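Local coordinates for protein Tv2483 (Treponema vincentii, PDB 6DET) that binds L-arginine with high selectivity and probably serves as the solute-binding lipoprotein of an amino-acid ABC transporter, at residues P27-S30 with K31-K35; E68-R72 with L73-P77. All blocks are in the same frame, centred on the assembly; numbering follows the deposited sequence.

Interaction 1. Residues P27-S30 with K31-K35; sequences PSWS and KVQVK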
loop_
_atom_site.group_PDB
_atom_site.type_symbol
_atom_site.label_atom_id
_atom_site.label_comp_id
_atom_site.label_asym_id
_atom_site.label_seq_id
_atom_site.Cartn_x
_atom_site.Cartn_y
_atom_site.Cartn_z
ATOM N N PRO A 27 -20.411 12.049 -13.452
ATOM C CA PRO A 27 -19.476 12.391 -14.534
ATOM C C PRO A 27 -18.018 11.999 -14.299
ATOM O O PRO A 27 -17.150 12.497 -15.018
ATOM C CB PRO A 27 -19.602 13.920 -14.611
ATOM C CG PRO A 27 -19.910 14.302 -13.216
ATOM C CD PRO A 27 -20.794 13.225 -12.659
ATOM N N SER A 28 -17.708 11.117 -13.347
ATOM C CA SER A 28 -16.292 10.930 -13.012
ATOM C C SER A 28 -15.538 10.232 -14.146
ATOM O O SER A 28 -14.404 10.609 -14.465
ATOM C CB SER A 28 -16.126 10.166 -11.690
ATOM O OG SER A 28 -16.777 8.888 -11.676
ATOM N N TRP A 29 -16.152 9.231 -14.791
ATOM C CA TRP A 29 -15.508 8.647 -15.966
ATOM C C TRP A 29 -15.427 9.658 -17.101
ATOM O O TRP A 29 -14.371 9.824 -17.727
ATOM C CB TRP A 29 -16.228 7.376 -16.424
ATOM C CG TRP A 29 -15.778 6.964 -17.792
ATOM C CD1 TRP A 29 -16.547 6.898 -18.921
ATOM C CD2 TRP A 29 -14.445 6.639 -18.199
ATOM N NE1 TRP A 29 -15.783 6.524 -19.997
ATOM C CE2 TRP A 29 -14.489 6.356 -19.582
ATOM C CE3 TRP A 29 -13.220 6.549 -17.532
ATOM C CZ2 TRP A 29 -13.356 5.993 -20.308
ATOM C CZ3 TRP A 29 -12.090 6.182 -18.264
ATOM C CH2 TRP A 29 -12.177 5.908 -19.636
ATOM N N SER A 30 -16.536 10.342 -17.409
ATOM C CA SER A 30 -16.491 11.331 -18.478
ATOM C C SER A 30 -15.350 12.333 -18.280
ATOM O O SER A 30 -14.668 12.716 -19.243
ATOM C CB SER A 30 -17.827 12.052 -18.560
ATOM O OG SER A 30 -18.815 11.137 -19.018
ATOM N N LYS A 31 -15.150 12.797 -17.049
ATOM C CA LYS A 31 -14.098 13.784 -16.809
ATOM C C LYS A 31 -12.727 13.220 -17.181
ATOM O O LYS A 31 -11.915 13.899 -17.825
ATOM C CB LYS A 31 -14.136 14.230 -15.354
ATOM C CG LYS A 31 -15.241 15.213 -15.015
ATOM C CD LYS A 31 -15.259 15.567 -13.525
ATOM C CE LYS A 31 -16.556 16.311 -13.196
ATOM N NZ LYS A 31 -16.794 16.503 -11.746
ATOM N N VAL A 32 -12.459 11.970 -16.794
ATOM C CA VAL A 32 -11.185 11.331 -17.110
ATOM C C VAL A 32 -11.047 11.097 -18.606
ATOM O O VAL A 32 -9.969 11.299 -19.183
ATOM C CB VAL A 32 -11.061 10.016 -16.316
ATOM C CG1 VAL A 32 -9.963 9.128 -16.885
ATOM C CG2 VAL A 32 -10.853 10.339 -14.855
ATOM N N GLN A 33 -12.130 10.683 -19.271
ATOM C CA GLN A 33 -12.051 10.451 -20.710
ATOM C C GLN A 33 -11.769 11.738 -21.481
ATOM O O GLN A 33 -11.028 11.718 -22.468
ATOM C CB GLN A 33 -13.327 9.805 -21.243
ATOM C CG GLN A 33 -13.110 9.372 -22.672
ATOM C CD GLN A 33 -14.260 8.589 -23.260
ATOM O OE1 GLN A 33 -15.438 8.868 -22.997
ATOM N NE2 GLN A 33 -13.924 7.629 -24.114
ATOM N N VAL A 34 -12.350 12.859 -21.050
ATOM C CA VAL A 34 -12.170 14.118 -21.773
ATOM C C VAL A 34 -10.734 14.612 -21.629
ATOM O O VAL A 34 -10.117 15.051 -22.612
ATOM C CB VAL A 34 -13.184 15.168 -21.286
ATOM C CG1 VAL A 34 -12.860 16.555 -21.886
ATOM C CG2 VAL A 34 -14.636 14.743 -21.692
ATOM N N LYS A 35 -10.200 14.570 -20.402
ATOM C CA LYS A 35 -8.787 14.907 -20.158
ATOM C C LYS A 35 -7.865 13.875 -20.776
ATOM O O LYS A 35 -6.692 14.170 -21.008
ATOM C CB LYS A 35 -8.456 14.967 -18.666
ATOM C CG LYS A 35 -9.343 15.824 -17.805
ATOM C CD LYS A 35 -9.205 15.415 -16.323
ATOM C CE LYS A 35 -10.270 16.091 -15.462
ATOM N NZ LYS A 35 -10.102 15.874 -14.000
HETATM O O HOH W 1 -16.859 6.466 -22.801
#
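Q33 lays its CB over one face of the W29 indole, 4.2 Å from the centroid of the six-membered ring and toward its rim, a CH-pi contact between residues four apart, about one turn along the helix. The rest of the glutamine runs on past the ring, its amide plane turned 40° from the indole. OE1 and the indole NE1 do not bond directly; one water joins them, lying in the plane of the ring at its edge, accepting from W29 NE1 at 3.0 Å and donating to Q33 OE1 at 2.8 Å. W29 carries CG trans to its own nitrogen (chi1 167°), which carries the indole forward along the helix toward V32 and Q33, where CZ3 also reaches V32 CG1 at 3.9 Å. At the start of the turn the K31 chain, extended beyond CG, runs alongside the P27 ring, and its CE comes to 3.9 Å from P27 CG.

Underneath, the backbone fixes the spacing. K31 N bonds P27 O at 2.9 Å, Q33 N bonds W29 O and V34 N bonds S30 O, while V32 N to S28 O is weak. S28 OG is hydrogen-bonded to D26, S229 and L230 N, tying this end to helix 228-243, whose L230 and K233 touch W29. The whole is the first turns of an alpha-helix with P27 at the N-cap: backbone bonds and the P27-K31 and W29-Q33 pairs run i to i+4, W29-V32 i to i+3.

Interaction 2. Residues E68-R72 with L73-P77; sequences ELCRR and LGIHP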
loop_
_atom_site.group_PDB
_atom_site.type_symbol
_atom_site.label_atom_id
_atom_site.label_comp_id
_atom_site.label_asym_id
_atom_site.label_seq_id
_atom_site.Cartn_x
_atom_site.Cartn_y
_atom_site.Cartn_z
ATOM N N GLU A 68 -0.974 -0.413 -17.978
ATOM C CA GLU A 68 -1.675 -1.242 -18.954
ATOM C C GLU A 68 -3.171 -0.948 -18.937
ATOM O O GLU A 68 -3.811 -0.897 -19.994
ATOM C CB GLU A 68 -1.402 -2.725 -18.671
ATOM C CG GLU A 68 -2.226 -3.690 -19.520
ATOM C CD GLU A 68 -1.981 -3.543 -21.008
ATOM O OE1 GLU A 68 -1.065 -2.789 -21.419
ATOM O OE2 GLU A 68 -2.726 -4.192 -21.792
ATOM N N LEU A 69 -3.736 -0.743 -17.749
ATOM C CA LEU A 69 -5.138 -0.377 -17.646
ATOM C C LEU A 69 -5.430 0.897 -18.434
ATOM O O LEU A 69 -6.386 0.950 -19.214
ATOM C CB LEU A 69 -5.507 -0.199 -16.187
ATOM C CG LEU A 69 -6.933 0.279 -15.982
ATOM C CD1 LEU A 69 -7.696 -0.676 -15.091
ATOM C CD2 LEU A 69 -6.857 1.648 -15.376
ATOM N N CYS A 70 -4.613 1.940 -18.238
ATOM C CA CYS A 70 -4.838 3.188 -18.962
ATOM C C CYS A 70 -4.611 2.999 -20.454
ATOM O O CYS A 70 -5.329 3.581 -21.282
ATOM C CB CYS A 70 -3.925 4.288 -18.384
ATOM S SG CYS A 70 -4.418 4.886 -16.793
ATOM N N ARG A 71 -3.651 2.148 -20.834
ATOM C CA ARG A 71 -3.472 1.887 -22.252
ATOM C C ARG A 71 -4.752 1.325 -22.850
ATOM O O ARG A 71 -5.201 1.771 -23.906
ATOM C CB ARG A 71 -2.319 0.920 -22.505
ATOM C CG ARG A 71 -2.051 0.738 -24.005
ATOM C CD ARG A 71 -1.081 -0.387 -24.264
ATOM N NE ARG A 71 -1.705 -1.680 -24.002
ATOM C CZ ARG A 71 -2.498 -2.310 -24.866
ATOM N NH1 ARG A 71 -2.748 -1.773 -26.044
ATOM N NH2 ARG A 71 -3.044 -3.477 -24.550
ATOM N N ARG A 72 -5.349 0.343 -22.178
ATOM C CA ARG A 72 -6.579 -0.252 -22.698
ATOM C C ARG A 72 -7.724 0.751 -22.739
ATOM O O ARG A 72 -8.610 0.636 -23.602
ATOM C CB ARG A 72 -6.971 -1.463 -21.851
ATOM C CG ARG A 72 -6.031 -2.631 -22.026
ATOM C CD ARG A 72 -6.448 -3.873 -21.235
ATOM N NE ARG A 72 -5.397 -4.882 -21.250
ATOM C CZ ARG A 72 -5.598 -6.188 -21.090
ATOM N NH1 ARG A 72 -6.827 -6.660 -20.913
ATOM N NH2 ARG A 72 -4.563 -7.021 -21.100
ATOM N N LEU A 73 -7.770 1.688 -21.793
ATOM C CA LEU A 73 -8.819 2.707 -21.769
ATOM C C LEU A 73 -8.559 3.867 -22.712
ATOM O O LEU A 73 -9.434 4.740 -22.866
ATOM C CB LEU A 73 -9.004 3.240 -20.353
ATOM C CG LEU A 73 -9.655 2.254 -19.384
ATOM C CD1 LEU A 73 -9.614 2.797 -17.998
ATOM C CD2 LEU A 73 -11.119 1.965 -19.814
ATOM N N GLY A 74 -7.416 3.885 -23.387
ATOM C CA GLY A 74 -7.146 4.961 -24.327
ATOM C C GLY A 74 -6.783 6.282 -23.674
ATOM O O GLY A 74 -6.965 7.338 -24.297
ATOM N N ILE A 75 -6.222 6.250 -22.460
ATOM C CA ILE A 75 -5.920 7.441 -21.677
ATOM C C ILE A 75 -4.484 7.347 -21.189
ATOM O O ILE A 75 -3.907 6.258 -21.090
ATOM C CB ILE A 75 -6.881 7.623 -20.471
ATOM C CG1 ILE A 75 -6.736 6.481 -19.461
ATOM C CG2 ILE A 75 -8.333 7.731 -20.965
ATOM C CD1 ILE A 75 -7.685 6.579 -18.275
ATOM N N HIS A 76 -3.923 8.522 -20.809
ATOM C CA HIS A 76 -2.524 8.567 -20.394
ATOM C C HIS A 76 -2.408 8.424 -18.879
ATOM O O HIS A 76 -3.093 9.143 -18.135
ATOM C CB HIS A 76 -1.872 9.876 -20.852
ATOM C CG HIS A 76 -0.410 9.964 -20.532
ATOM N ND1 HIS A 76 0.516 9.072 -21.033
ATOM C CD2 HIS A 76 0.284 10.831 -19.754
ATOM C CE1 HIS A 76 1.717 9.388 -20.580
ATOM N NE2 HIS A 76 1.604 10.450 -19.802
ATOM N N PRO A 77 -1.582 7.498 -18.373
ATOM C CA PRO A 77 -1.396 7.388 -16.926
ATOM C C PRO A 77 -0.373 8.406 -16.458
ATOM O O PRO A 77 0.684 8.533 -17.067
ATOM C CB PRO A 77 -0.868 5.959 -16.749
ATOM C CG PRO A 77 -0.082 5.723 -18.002
ATOM C CD PRO A 77 -0.847 6.449 -19.106
#
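A Schellman motif ends helix 61-73 here and turns the chain into strand 76-81. I75 N reaches back to C70 O at 3.1 Å, nearly straight at the hydrogen, and G74 N bonds R71 O, approaching from above that carbonyl's plane. G74 makes the reversal with a positive phi of 75°. One step earlier L73 N still bonds L69 O at 3.0 Å, as in a regular helix.

Inside the turn C70 is the residue the departing chain wraps round. Its CB meets I75 CG1 at 3.7 Å, and its SG, swung beside its own nitrogen (chi1 -73°), meets P77 CB, also at 3.7 Å. L69 and L73 lie side by side along the helix, CD2 against CD1. This is the helix-to-strand link of an alpha/beta lobe: strand 76-81 runs parallel to strand 37-42, whose L38 touches both C70 and I75 and whose I40 touches P77.

On another side of the helix E68 holds two arginines. R71 grips the carboxylate side-on, NE to OE1 at 2.9 Å and NH2 to OE2 at 2.9 Å, both on syn sides and somewhat out of the carboxylate plane. R72 NE takes OE2 from the anti side at 2.8 Å, so that this oxygen is shared by two guanidinium groups and the carboxylate's rotation is fixed. The far end of R72 continues through NH1 to salt bridges with E240 and D244, linking the network to helix 228-243 and the residues just after it.

In the fold
The short helix 28-35 of interaction 1 packs against the C-terminal end of helix 61-73 and the turn after it in interaction 2; the centres are 13 Å apart, with interaction 1 wholly ahead of interaction 2 in the chain. They touch through apolar side chains: V32 CG1 meets I75 CD1 at 3.7 Å, and W29 CH2 comes to 4.1 Å from L73 CD2. Helix 228-243 borders both, L230 being touched from residues 27-35 and I234, V237 and M241 from residues 68-77. Strand 37-42 follows helix 28-35 in the chain and pairs with strand 76-81. Both contacts lie toward one end of the molecule, about 25 and 21 Å from the chain's centre, well away from the bound arginine.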